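Local coordinates for protein beta-d-glucoside glucohydrolase (Hypocrea jecorina, PDB 3ZZ1) that probably hydrolyses terminal, non-reducing beta-D-glucosyl residues with release of beta-D-glucose, as a secreted family 3 glycoside hydrolase of cellulose degradation, at residues T221-V233 with T599-F611. Residues are numbered along the deposited sequence; the frame is centred on the assembly and turned at random.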
ATOM      1  N   THR A 221       0.612  18.160 -17.010  1.00 12.76           N
ATOM      2  CA  THR A 221       0.483  17.364 -18.225  1.00 12.93           C
ATOM      3  C   THR A 221       0.079  15.924 -17.919  1.00 12.76           C
ATOM      4  O   THR A 221      -0.919  15.444 -18.449  1.00 12.78           O
ATOM      5  CB  THR A 221       1.760  17.425 -19.094  1.00 13.15           C
ATOM      6  OG1 THR A 221       2.024  18.787 -19.441  1.00 13.85           O
ATOM      7  CG2 THR A 221       1.590  16.618 -20.375  1.00 13.29           C
ATOM      8  N   VAL A 222       0.828  15.246 -17.052  1.00 12.72           N
ATOM      9  CA  VAL A 222       0.533  13.843 -16.750  1.00 12.59           C
ATOM     10  C   VAL A 222      -0.725  13.661 -15.892  1.00 12.53           C
ATOM     11  O   VAL A 222      -1.711  13.098 -16.357  1.00 12.82           O
ATOM     12  CB  VAL A 222       1.738  13.105 -16.115  1.00 12.71           C
ATOM     13  CG1 VAL A 222       1.408  11.629 -15.903  1.00 12.34           C
ATOM     14  CG2 VAL A 222       2.972  13.242 -16.993  1.00 12.66           C
ATOM     15  N   LEU A 223      -0.688  14.133 -14.649  1.00 12.44           N
ATOM     16  CA  LEU A 223      -1.788  13.895 -13.714  1.00 12.31           C
ATOM     17  C   LEU A 223      -3.092  14.538 -14.173  1.00 12.15           C
ATOM     18  O   LEU A 223      -4.127  13.883 -14.230  1.00 12.07           O
ATOM     19  CB  LEU A 223      -1.425  14.356 -12.291  1.00 12.02           C
ATOM     20  CG  LEU A 223      -2.453  14.215 -11.156  1.00 11.73           C
ATOM     21  CD1 LEU A 223      -2.952  12.784 -10.987  1.00 11.50           C
ATOM     22  CD2 LEU A 223      -1.863  14.720  -9.843  1.00 10.56           C
ATOM     23  N   LYS A 224      -3.029  15.818 -14.519  1.00 12.28           N
ATOM     24  CA  LYS A 224      -4.244  16.572 -14.787  1.00 12.16           C
ATOM     25  C   LYS A 224      -4.738  16.467 -16.228  1.00 12.23           C
ATOM     26  O   LYS A 224      -5.943  16.369 -16.458  1.00 12.27           O
ATOM     27  CB  LYS A 224      -4.083  18.036 -14.354  1.00 12.13           C
ATOM     28  CG  LYS A 224      -4.108  18.213 -12.840  1.00 11.34           C
ATOM     29  CD  LYS A 224      -3.957  19.667 -12.426  1.00 10.16           C
ATOM     30  CE  LYS A 224      -3.987  19.797 -10.909  1.00  9.66           C
ATOM     31  NZ  LYS A 224      -3.957  21.217 -10.466  1.00  9.56           N
ATOM     32  N   ASP A 225      -3.813  16.493 -17.186  1.00 12.23           N
ATOM     33  CA  ASP A 225      -4.182  16.501 -18.599  1.00 12.41           C
ATOM     34  C   ASP A 225      -4.265  15.097 -19.208  1.00 12.57           C
ATOM     35  O   ASP A 225      -5.211  14.785 -19.931  1.00 12.87           O
ATOM     36  CB  ASP A 225      -3.232  17.395 -19.409  1.00 12.28           C
ATOM     37  CG  ASP A 225      -3.377  18.873 -19.066  1.00 12.02           C
ATOM     38  OD1 ASP A 225      -4.310  19.235 -18.324  1.00 11.88           O
ATOM     39  OD2 ASP A 225      -2.557  19.678 -19.548  1.00 11.77           O
ATOM     40  N   GLN A 226      -3.281  14.257 -18.913  1.00 12.54           N
ATOM     41  CA  GLN A 226      -3.246  12.913 -19.478  1.00 12.68           C
ATOM     42  C   GLN A 226      -4.109  11.926 -18.696  1.00 12.70           C
ATOM     43  O   GLN A 226      -4.813  11.117 -19.298  1.00 12.54           O
ATOM     44  CB  GLN A 226      -1.808  12.420 -19.622  1.00 12.80           C
ATOM     45  CG  GLN A 226      -1.084  13.072 -20.795  1.00 13.21           C
ATOM     46  CD  GLN A 226       0.395  12.761 -20.838  1.00 14.39           C
ATOM     47  OE1 GLN A 226       1.066  13.046 -21.832  1.00 15.48           O
ATOM     48  NE2 GLN A 226       0.916  12.178 -19.767  1.00 13.96           N
ATOM     49  N   LEU A 227      -4.064  12.003 -17.365  1.00 12.55           N
ATOM     50  CA  LEU A 227      -4.904  11.149 -16.513  1.00 12.28           C
ATOM     51  C   LEU A 227      -6.282  11.754 -16.241  1.00 12.13           C
ATOM     52  O   LEU A 227      -7.134  11.110 -15.625  1.00 12.31           O
ATOM     53  CB  LEU A 227      -4.201  10.807 -15.189  1.00 12.28           C
ATOM     54  CG  LEU A 227      -2.881  10.025 -15.188  1.00 12.53           C
ATOM     55  CD1 LEU A 227      -2.521   9.621 -13.768  1.00 11.77           C
ATOM     56  CD2 LEU A 227      -2.968   8.802 -16.077  1.00 13.12           C
ATOM     57  N   GLY A 228      -6.496  12.989 -16.694  1.00 11.91           N
ATOM     58  CA  GLY A 228      -7.786  13.667 -16.551  1.00 11.50           C
ATOM     59  C   GLY A 228      -8.270  13.845 -15.123  1.00 11.15           C
ATOM     60  O   GLY A 228      -9.463  13.758 -14.861  1.00 11.14           O
ATOM     61  N   PHE A 229      -7.338  14.090 -14.206  1.00 11.06           N
ATOM     62  CA  PHE A 229      -7.636  14.282 -12.783  1.00 11.14           C
ATOM     63  C   PHE A 229      -8.356  15.615 -12.545  1.00 11.16           C
ATOM     64  O   PHE A 229      -7.802  16.678 -12.835  1.00 11.31           O
ATOM     65  CB  PHE A 229      -6.334  14.212 -11.969  1.00 10.91           C
ATOM     66  CG  PHE A 229      -6.511  14.400 -10.486  1.00 11.07           C
ATOM     67  CD1 PHE A 229      -7.393  13.597  -9.759  1.00 10.78           C
ATOM     68  CD2 PHE A 229      -5.761  15.358  -9.806  1.00 10.29           C
ATOM     69  CE1 PHE A 229      -7.536  13.766  -8.388  1.00 10.38           C
ATOM     70  CE2 PHE A 229      -5.899  15.528  -8.438  1.00  9.77           C
ATOM     71  CZ  PHE A 229      -6.786  14.731  -7.729  1.00 10.56           C
ATOM     72  N   PRO A 230      -9.599  15.560 -12.034  1.00 11.17           N
ATOM     73  CA  PRO A 230     -10.355  16.790 -11.795  1.00 11.38           C
ATOM     74  C   PRO A 230     -10.213  17.338 -10.373  1.00 11.47           C
ATOM     75  O   PRO A 230     -10.702  18.432 -10.094  1.00 11.61           O
ATOM     76  CB  PRO A 230     -11.811  16.362 -12.057  1.00 11.44           C
ATOM     77  CG  PRO A 230     -11.743  14.870 -12.452  1.00 11.41           C
ATOM     78  CD  PRO A 230     -10.459  14.378 -11.882  1.00 10.90           C
ATOM     79  N   GLY A 231      -9.553  16.586  -9.490  1.00 11.50           N
ATOM     80  CA  GLY A 231      -9.371  16.998  -8.090  1.00 11.42           C
ATOM     81  C   GLY A 231      -8.165  17.889  -7.846  1.00 11.39           C
ATOM     82  O   GLY A 231      -7.604  18.459  -8.785  1.00 11.03           O
ATOM     83  N   TYR A 232      -7.750  17.995  -6.584  1.00 11.50           N
ATOM     84  CA  TYR A 232      -6.692  18.935  -6.204  1.00 11.68           C
ATOM     85  C   TYR A 232      -5.396  18.283  -5.736  1.00 11.95           C
ATOM     86  O   TYR A 232      -5.407  17.209  -5.124  1.00 12.11           O
ATOM     87  CB  TYR A 232      -7.193  19.943  -5.158  1.00 11.46           C
ATOM     88  CG  TYR A 232      -7.580  19.355  -3.809  1.00 11.68           C
ATOM     89  CD1 TYR A 232      -8.857  18.832  -3.597  1.00 12.05           C
ATOM     90  CD2 TYR A 232      -6.679  19.346  -2.743  1.00 11.36           C
ATOM     91  CE1 TYR A 232      -9.221  18.297  -2.364  1.00 12.09           C
ATOM     92  CE2 TYR A 232      -7.035  18.811  -1.500  1.00 11.92           C
ATOM     93  CZ  TYR A 232      -8.313  18.295  -1.318  1.00 11.99           C
ATOM     94  OH  TYR A 232      -8.679  17.765  -0.102  1.00 11.97           O
ATOM     95  N   VAL A 233      -4.285  18.958  -6.029  1.00 11.79           N
ATOM     96  CA  VAL A 233      -2.959  18.529  -5.607  1.00 11.72           C
ATOM     97  C   VAL A 233      -2.528  19.309  -4.370  1.00 11.89           C
ATOM     98  O   VAL A 233      -2.452  20.546  -4.392  1.00 11.57           O
ATOM     99  CB  VAL A 233      -1.898  18.735  -6.723  1.00 11.87           C
ATOM    100  CG1 VAL A 233      -0.512  18.306  -6.238  1.00 11.65           C
ATOM    101  CG2 VAL A 233      -2.291  17.985  -8.001  1.00 11.51           C
ATOM    102  N   THR A 599      -8.305   5.539 -28.031  1.00 15.00           N
ATOM    103  CA  THR A 599      -8.967   6.561 -28.860  1.00 15.24           C
ATOM    104  C   THR A 599     -10.050   7.390 -28.157  1.00 15.35           C
ATOM    105  O   THR A 599     -10.487   8.413 -28.694  1.00 15.40           O
ATOM    106  CB  THR A 599      -9.570   5.959 -30.149  1.00 15.13           C
ATOM    107  OG1 THR A 599     -10.490   4.924 -29.802  1.00 15.47           O
ATOM    108  CG2 THR A 599      -8.478   5.385 -31.055  1.00 15.56           C
ATOM    109  N   GLY A 600     -10.481   6.958 -26.972  1.00 15.22           N
ATOM    110  CA  GLY A 600     -11.526   7.673 -26.233  1.00 15.23           C
ATOM    111  C   GLY A 600     -11.060   9.036 -25.754  1.00 15.25           C
ATOM    112  O   GLY A 600      -9.863   9.264 -25.603  1.00 15.17           O
ATOM    113  N   ALA A 601     -12.005   9.952 -25.530  1.00 15.17           N
ATOM    114  CA  ALA A 601     -11.678  11.277 -25.003  1.00 15.09           C
ATOM    115  C   ALA A 601     -11.177  11.121 -23.576  1.00 15.07           C
ATOM    116  O   ALA A 601     -11.607  10.209 -22.871  1.00 15.27           O
ATOM    117  CB  ALA A 601     -12.890  12.187 -25.046  1.00 15.08           C
ATOM    118  N   VAL A 602     -10.257  11.991 -23.163  1.00 14.87           N
ATOM    119  CA  VAL A 602      -9.669  11.907 -21.826  1.00 14.54           C
ATOM    120  C   VAL A 602     -10.723  12.182 -20.749  1.00 14.41           C
ATOM    121  O   VAL A 602     -11.348  13.243 -20.727  1.00 14.38           O
ATOM    122  CB  VAL A 602      -8.439  12.848 -21.654  1.00 14.66           C
ATOM    123  CG1 VAL A 602      -7.992  12.910 -20.189  1.00 14.43           C
ATOM    124  CG2 VAL A 602      -7.285  12.391 -22.524  1.00 14.16           C
ATOM    125  N   VAL A 603     -10.926  11.187 -19.892  1.00 13.85           N
ATOM    126  CA  VAL A 603     -11.756  11.300 -18.699  1.00 13.36           C
ATOM    127  C   VAL A 603     -10.852  10.941 -17.501  1.00 12.96           C
ATOM    128  O   VAL A 603      -9.657  10.707 -17.694  1.00 12.48           O
ATOM    129  CB  VAL A 603     -13.003  10.374 -18.773  1.00 13.42           C
ATOM    130  CG1 VAL A 603     -13.910  10.759 -19.949  1.00 13.71           C
ATOM    131  CG2 VAL A 603     -12.596   8.906 -18.857  1.00 13.70           C
ATOM    132  N   PRO A 604     -11.395  10.930 -16.266  1.00 12.78           N
ATOM    133  CA  PRO A 604     -10.541  10.502 -15.160  1.00 12.84           C
ATOM    134  C   PRO A 604     -10.015   9.083 -15.373  1.00 12.91           C
ATOM    135  O   PRO A 604     -10.795   8.154 -15.586  1.00 12.97           O
ATOM    136  CB  PRO A 604     -11.478  10.574 -13.951  1.00 12.76           C
ATOM    137  CG  PRO A 604     -12.417  11.667 -14.299  1.00 12.66           C
ATOM    138  CD  PRO A 604     -12.664  11.502 -15.777  1.00 12.80           C
ATOM    139  N   GLY A 605      -8.692   8.943 -15.341  1.00 12.96           N
ATOM    140  CA  GLY A 605      -8.025   7.676 -15.613  1.00 12.97           C
ATOM    141  C   GLY A 605      -7.269   7.703 -16.930  1.00 13.09           C
ATOM    142  O   GLY A 605      -6.343   6.920 -17.142  1.00 13.09           O
ATOM    143  N   GLY A 606      -7.663   8.615 -17.812  1.00 12.84           N
ATOM    144  CA  GLY A 606      -7.084   8.713 -19.144  1.00 12.74           C
ATOM    145  C   GLY A 606      -8.165   8.549 -20.195  1.00 12.56           C
ATOM    146  O   GLY A 606      -9.353   8.576 -19.864  1.00 12.61           O
ATOM    147  N   PRO A 607      -7.769   8.396 -21.473  1.00 12.42           N
ATOM    148  CA  PRO A 607      -8.732   8.083 -22.527  1.00 12.38           C
ATOM    149  C   PRO A 607      -9.772   7.069 -22.058  1.00 12.25           C
ATOM    150  O   PRO A 607      -9.431   6.053 -21.445  1.00 12.28           O
ATOM    151  CB  PRO A 607      -7.847   7.512 -23.633  1.00 12.24           C
ATOM    152  CG  PRO A 607      -6.592   8.330 -23.514  1.00 12.57           C
ATOM    153  CD  PRO A 607      -6.432   8.669 -22.034  1.00 12.30           C
ATOM    154  N   SER A 608     -11.035   7.369 -22.341  1.00 12.34           N
ATOM    155  CA  SER A 608     -12.177   6.645 -21.775  1.00 12.45           C
ATOM    156  C   SER A 608     -12.187   5.133 -22.014  1.00 12.52           C
ATOM    157  O   SER A 608     -12.818   4.398 -21.256  1.00 12.52           O
ATOM    158  CB  SER A 608     -13.485   7.261 -22.274  1.00 12.45           C
ATOM    159  OG  SER A 608     -13.598   7.122 -23.679  1.00 12.38           O
ATOM    160  N   ASP A 609     -11.492   4.673 -23.055  1.00 12.55           N
ATOM    161  CA  ASP A 609     -11.454   3.242 -23.373  1.00 12.99           C
ATOM    162  C   ASP A 609     -10.451   2.442 -22.532  1.00 12.98           C
ATOM    163  O   ASP A 609     -10.552   1.219 -22.449  1.00 12.99           O
ATOM    164  CB  ASP A 609     -11.265   2.984 -24.887  1.00 12.90           C
ATOM    165  CG  ASP A 609     -10.120   3.793 -25.508  1.00 13.98           C
ATOM    166  OD1 ASP A 609      -9.774   4.886 -25.000  1.00 14.78           O
ATOM    167  OD2 ASP A 609      -9.574   3.335 -26.537  1.00 14.74           O
ATOM    168  N   LEU A 610      -9.509   3.136 -21.897  1.00 13.09           N
ATOM    169  CA  LEU A 610      -8.398   2.484 -21.194  1.00 13.21           C
ATOM    170  C   LEU A 610      -8.781   1.582 -20.023  1.00 13.31           C
ATOM    171  O   LEU A 610      -8.129   0.565 -19.796  1.00 13.33           O
ATOM    172  CB  LEU A 610      -7.343   3.503 -20.752  1.00 13.05           C
ATOM    173  CG  LEU A 610      -6.361   3.934 -21.841  1.00 13.34           C
ATOM    174  CD1 LEU A 610      -5.543   5.135 -21.389  1.00 12.72           C
ATOM    175  CD2 LEU A 610      -5.450   2.773 -22.252  1.00 13.29           C
ATOM    176  N   PHE A 611      -9.829   1.948 -19.291  1.00 13.60           N
ATOM    177  CA  PHE A 611     -10.285   1.142 -18.159  1.00 13.73           C
ATOM    178  C   PHE A 611     -11.474   0.251 -18.530  1.00 14.10           C
ATOM    179  O   PHE A 611     -12.007  -0.470 -17.678  1.00 14.08           O
ATOM    180  CB  PHE A 611     -10.611   2.024 -16.948  1.00 13.71           C
ATOM    181  CG  PHE A 611      -9.393   2.492 -16.193  1.00 13.36           C
ATOM    182  CD1 PHE A 611      -8.657   3.587 -16.640  1.00 12.37           C
ATOM    183  CD2 PHE A 611      -8.989   1.842 -15.031  1.00 12.90           C
ATOM    184  CE1 PHE A 611      -7.533   4.021 -15.949  1.00 13.02           C
ATOM    185  CE2 PHE A 611      -7.864   2.265 -14.333  1.00 13.14           C
ATOM    186  CZ  PHE A 611      -7.135   3.361 -14.790  1.00 13.42           C
TER
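L227 and G605 join the loop that follows helix 216-226 to a hairpin turn by one backbone hydrogen bond: the N-H of G605 meets the carbonyl O of L227 at 2.7 Å, with the donor tilted 24° from the carbonyl plane. The acceptor belongs to the exit from the helix, where G228 turns with positive phi; the donor lies in the type II beta turn V603–G606, which links strands 602-603 and 606-607. That turn is closed by its own bond from G606 N to V603 O, and a second bond, V603 N to G606 O, completes the two-residue hairpin. CA-H...O contacts widen the backbone seam: the CA of G606 lies 3.3 Å from the O of Q226, and the CA of P604 lies 3.4 Å from the O of G228.

Side chains contribute little, and the contact illustrates how a hairpin turn can dock on the residues leaving a helix mainly through backbone atoms. V602 holds CG1 anti to its backbone N (chi1 171°), placing this methyl 3.4 Å from D225 O. With its positive phi, G228 lets V602 CG1 and V603 O each approach its CA to 3.7 Å. Farther along, the rings of P230 and P604 cross at about a right angle, CG to CG at 3.8 Å.

The hairpin thus abuts the loop between helix 216-226 and strand 232-235, which runs parallel to strand 199-202 in the N-terminal, TIM-barrel-type domain. Helix 178-194 packs against both segments, touching L227 through T186 and F611 through Q194. Just before strand 613-623, L610 is backbone-bonded to R674 of the fibronectin type III-like domain, so the contact probably sits where that domain meets the N-terminal one.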